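Local coordinates for protein glycoside Hydrolase (PDB 5T99) that probably hydrolyses galactosides derived from agarose as a family 2 glycoside hydrolase, and binds d-galacto-isofagomine in its pocket, at residues P628-L640 with G648-M660. Residues are numbered along the deposited sequence; the frame is centred on the assembly and turned at random.
Sequences PVYVYTNCYEAEL and GKRVKGRDLTEIM
Tyr630 lends its ring to Thr657, whose methyl CG2 comes obliquely to within 3.6 Å of Tyr630 CE2, while Thr657 OG1 is held by the carbonyl of Arg676 and the hydroxyl of Ser678. Three residues on, the carbonyl of Thr633 receives the ammonium of Lys652, NZ to O 2.7 Å, in the carbonyl plane. The lysine reaches this carbonyl because its chain is extended throughout, CG lying anti to the backbone N (chi1 -162°). A water accepting from Thr633 N also takes a weak bond from NZ. An alanine in place of Lys652 would probably leave the Thr633 carbonyl without its charged donor and without the methylenes CD and CE that lie against its oxygen. Past the ST turn, in which Cys635 N bonds to Thr633 OG1, itself also bonded to the carbonyl of Met612, Tyr636 offers one ring face to Val651 CG1, a CH-pi contact 3.9 Å from the centroid. Tyr636 O accepts from Lys652 N at 3.0 Å, and a second water bridges the carbonyls of Tyr636 and Lys652. Tyr636 and Glu637 form a classic beta bulge opposite Tyr693. On the face shared with Val651, Glu637 OE2 reaches Lys649 CE at 3.4 Å, NZ staying beyond salt-bridge range. The hairpin then settles into antiparallel register: Ala638 N to Arg650 O 3.0 Å, and Arg650 N to Ala638 O 2.8 Å. Glu639 packs its CD against Lys649 CG, its OE2 taken by Ser646. Backbone pairing thus fixes the hairpin of this DUF4982 region, whereas the Lys652 ammonium adds a polar link from its end to strand 626-633, probably polarising the carbonyl that receives it.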
# COMPACT_ATOMS: atom_id res chain seq x y z
N PRO A 628 -3.33 26.88 23.31
CA PRO A 628 -4.42 26.75 22.34
C PRO A 628 -4.90 25.30 22.33
O PRO A 628 -4.08 24.40 22.15
CB PRO A 628 -3.78 27.14 21.00
CG PRO A 628 -2.41 27.65 21.32
CD PRO A 628 -2.03 27.08 22.65
N VAL A 629 -6.19 25.09 22.57
CA VAL A 629 -6.73 23.73 22.64
C VAL A 629 -7.69 23.55 21.49
O VAL A 629 -8.65 24.30 21.34
CB VAL A 629 -7.42 23.45 24.01
CG1 VAL A 629 -8.24 22.16 23.97
CG2 VAL A 629 -6.37 23.35 25.10
N TYR A 630 -7.40 22.54 20.67
CA TYR A 630 -8.17 22.21 19.47
C TYR A 630 -8.94 20.91 19.72
O TYR A 630 -8.43 19.98 20.36
CB TYR A 630 -7.22 22.07 18.28
CG TYR A 630 -6.68 23.37 17.69
CD1 TYR A 630 -5.83 23.34 16.58
CD2 TYR A 630 -7.03 24.64 18.20
CE1 TYR A 630 -5.32 24.50 16.02
CE2 TYR A 630 -6.54 25.80 17.63
CZ TYR A 630 -5.69 25.73 16.54
OH TYR A 630 -5.19 26.88 15.99
N VAL A 631 -10.18 20.87 19.25
CA VAL A 631 -10.99 19.66 19.31
C VAL A 631 -11.51 19.36 17.91
O VAL A 631 -12.04 20.24 17.24
CB VAL A 631 -12.17 19.80 20.30
CG1 VAL A 631 -13.18 18.65 20.14
CG2 VAL A 631 -11.65 19.84 21.73
N TYR A 632 -11.34 18.10 17.50
CA TYR A 632 -11.88 17.59 16.24
C TYR A 632 -13.02 16.61 16.55
O TYR A 632 -12.83 15.65 17.28
CB TYR A 632 -10.77 16.90 15.41
CG TYR A 632 -9.50 17.73 15.20
CD1 TYR A 632 -9.55 19.12 15.05
CD2 TYR A 632 -8.25 17.11 15.14
CE1 TYR A 632 -8.40 19.86 14.85
CE2 TYR A 632 -7.09 17.85 14.94
CZ TYR A 632 -7.17 19.22 14.80
OH TYR A 632 -6.03 19.95 14.60
N THR A 633 -14.19 16.88 16.00
CA THR A 633 -15.36 16.04 16.22
C THR A 633 -16.24 16.07 14.98
O THR A 633 -16.20 17.03 14.21
CB THR A 633 -16.19 16.52 17.44
OG1 THR A 633 -17.29 15.62 17.68
CG2 THR A 633 -16.77 17.91 17.20
N ASN A 634 -17.03 15.01 14.81
CA ASN A 634 -18.10 14.97 13.80
C ASN A 634 -19.47 15.31 14.39
O ASN A 634 -20.47 15.26 13.69
CB ASN A 634 -18.13 13.63 13.05
CG ASN A 634 -18.13 12.42 13.98
OD1 ASN A 634 -18.16 12.55 15.21
ND2 ASN A 634 -18.09 11.22 13.39
N CYS A 635 -19.51 15.67 15.67
CA CYS A 635 -20.76 16.06 16.34
C CYS A 635 -21.10 17.54 16.16
O CYS A 635 -20.25 18.36 15.82
CB CYS A 635 -20.69 15.72 17.83
SG CYS A 635 -20.36 13.98 18.17
N TYR A 636 -22.36 17.87 16.41
CA TYR A 636 -22.85 19.23 16.24
C TYR A 636 -22.05 20.28 17.05
O TYR A 636 -21.79 21.37 16.53
CB TYR A 636 -24.33 19.26 16.61
CG TYR A 636 -24.92 20.63 16.72
CD1 TYR A 636 -25.32 21.33 15.59
CD2 TYR A 636 -25.09 21.23 17.97
CE1 TYR A 636 -25.86 22.61 15.69
CE2 TYR A 636 -25.64 22.50 18.08
CZ TYR A 636 -26.01 23.19 16.94
OH TYR A 636 -26.55 24.45 17.06
N GLU A 637 -21.67 19.94 18.28
CA GLU A 637 -20.91 20.86 19.16
C GLU A 637 -20.05 20.12 20.19
O GLU A 637 -20.19 18.92 20.38
CB GLU A 637 -21.86 21.81 19.91
CG GLU A 637 -22.66 21.14 21.03
CD GLU A 637 -23.77 22.02 21.59
OE1 GLU A 637 -24.76 21.47 22.12
OE2 GLU A 637 -23.65 23.26 21.50
N ALA A 638 -19.19 20.86 20.88
CA ALA A 638 -18.42 20.31 21.98
C ALA A 638 -18.18 21.34 23.08
O ALA A 638 -18.17 22.54 22.82
CB ALA A 638 -17.10 19.76 21.49
N GLU A 639 -18.00 20.84 24.30
CA GLU A 639 -17.80 21.66 25.50
C GLU A 639 -16.56 21.17 26.21
O GLU A 639 -16.40 19.97 26.40
CB GLU A 639 -19.02 21.56 26.43
CG GLU A 639 -19.01 22.54 27.60
CD GLU A 639 -20.34 22.68 28.32
OE1 GLU A 639 -21.22 21.81 28.16
OE2 GLU A 639 -20.51 23.66 29.07
N LEU A 640 -15.69 22.10 26.59
CA LEU A 640 -14.42 21.81 27.24
C LEU A 640 -14.54 22.07 28.75
O LEU A 640 -15.18 23.05 29.17
CB LEU A 640 -13.33 22.69 26.62
CG LEU A 640 -11.87 22.35 26.86
CD1 LEU A 640 -11.53 20.97 26.30
CD2 LEU A 640 -10.95 23.38 26.23
N GLY A 648 -16.84 26.71 28.09
CA GLY A 648 -17.71 27.14 27.00
C GLY A 648 -17.99 26.08 25.95
O GLY A 648 -17.17 25.21 25.67
N LYS A 649 -19.19 26.15 25.39
CA LYS A 649 -19.59 25.36 24.23
C LYS A 649 -18.95 25.98 22.98
O LYS A 649 -18.70 27.18 22.94
CB LYS A 649 -21.12 25.38 24.06
CG LYS A 649 -21.88 24.37 24.92
CD LYS A 649 -23.34 24.75 25.20
CE LYS A 649 -24.03 25.49 24.04
NZ LYS A 649 -25.51 25.57 24.23
N ARG A 650 -18.69 25.14 21.98
CA ARG A 650 -18.37 25.61 20.64
C ARG A 650 -19.05 24.75 19.57
O ARG A 650 -18.85 23.53 19.51
CB ARG A 650 -16.86 25.69 20.44
CG ARG A 650 -16.31 27.09 20.69
CD ARG A 650 -15.05 27.05 21.51
NE ARG A 650 -14.61 28.36 22.01
CZ ARG A 650 -15.14 29.00 23.05
NH1 ARG A 650 -14.62 30.16 23.43
NH2 ARG A 650 -16.19 28.52 23.71
N VAL A 651 -19.86 25.41 18.74
CA VAL A 651 -20.67 24.73 17.73
C VAL A 651 -19.86 24.66 16.43
O VAL A 651 -19.32 25.67 15.98
CB VAL A 651 -22.00 25.48 17.50
CG1 VAL A 651 -22.84 24.80 16.43
CG2 VAL A 651 -22.76 25.59 18.82
N LYS A 652 -19.76 23.46 15.85
CA LYS A 652 -19.03 23.28 14.59
C LYS A 652 -19.78 23.97 13.45
O LYS A 652 -21.00 23.83 13.34
CB LYS A 652 -18.84 21.80 14.28
CG LYS A 652 -17.74 21.56 13.26
CD LYS A 652 -17.44 20.09 13.13
CE LYS A 652 -16.42 19.82 12.05
NZ LYS A 652 -16.32 18.36 11.81
N GLY A 653 -19.05 24.72 12.62
CA GLY A 653 -19.66 25.52 11.55
C GLY A 653 -20.09 26.92 11.95
O GLY A 653 -20.63 27.65 11.15
N ARG A 654 -19.81 27.29 13.20
CA ARG A 654 -20.27 28.55 13.78
C ARG A 654 -19.13 29.23 14.53
O ARG A 654 -18.78 30.36 14.23
CB ARG A 654 -21.46 28.27 14.68
CG ARG A 654 -22.20 29.49 15.21
CD ARG A 654 -23.56 29.07 15.76
NE ARG A 654 -24.02 29.87 16.90
CZ ARG A 654 -23.51 29.84 18.14
NH1 ARG A 654 -22.47 29.07 18.45
NH2 ARG A 654 -24.04 30.62 19.08
N ASP A 655 -18.55 28.52 15.49
CA ASP A 655 -17.36 28.98 16.19
C ASP A 655 -16.11 28.47 15.46
O ASP A 655 -15.63 27.35 15.68
CB ASP A 655 -17.42 28.52 17.65
CG ASP A 655 -18.66 29.05 18.36
OD1 ASP A 655 -18.82 30.29 18.42
OD2 ASP A 655 -19.49 28.24 18.83
N LEU A 656 -15.61 29.33 14.58
CA LEU A 656 -14.57 28.98 13.62
C LEU A 656 -13.22 29.14 14.29
O LEU A 656 -13.10 29.90 15.24
CB LEU A 656 -14.67 29.89 12.39
CG LEU A 656 -16.07 29.94 11.74
CD1 LEU A 656 -16.11 30.97 10.61
CD2 LEU A 656 -16.50 28.56 11.27
N THR A 657 -12.23 28.39 13.80
CA THR A 657 -10.86 28.47 14.31
C THR A 657 -9.97 29.08 13.24
O THR A 657 -9.90 28.57 12.12
CB THR A 657 -10.32 27.07 14.68
OG1 THR A 657 -11.19 26.44 15.63
CG2 THR A 657 -8.90 27.17 15.26
N GLU A 658 -9.31 30.18 13.58
CA GLU A 658 -8.39 30.86 12.68
C GLU A 658 -7.08 30.08 12.61
O GLU A 658 -6.49 29.77 13.65
CB GLU A 658 -8.13 32.29 13.15
CG GLU A 658 -7.19 33.10 12.27
CD GLU A 658 -7.26 34.60 12.55
OE1 GLU A 658 -7.01 35.01 13.71
OE2 GLU A 658 -7.56 35.36 11.61
N ILE A 659 -6.62 29.77 11.40
CA ILE A 659 -5.34 29.08 11.21
C ILE A 659 -4.46 29.82 10.19
O ILE A 659 -4.97 30.39 9.22
CB ILE A 659 -5.55 27.60 10.81
CG1 ILE A 659 -6.44 27.45 9.57
CG2 ILE A 659 -6.16 26.82 11.97
CD1 ILE A 659 -6.42 26.05 8.98
N MET A 660 -3.14 29.81 10.44
CA MET A 660 -2.16 30.53 9.61
C MET A 660 -1.76 29.71 8.38
O MET A 660 -1.33 28.56 8.52
CB MET A 660 -0.91 30.87 10.42
O HOH W 1 -13.42 18.39 13.39
O HOH W 2 -22.89 22.26 14.04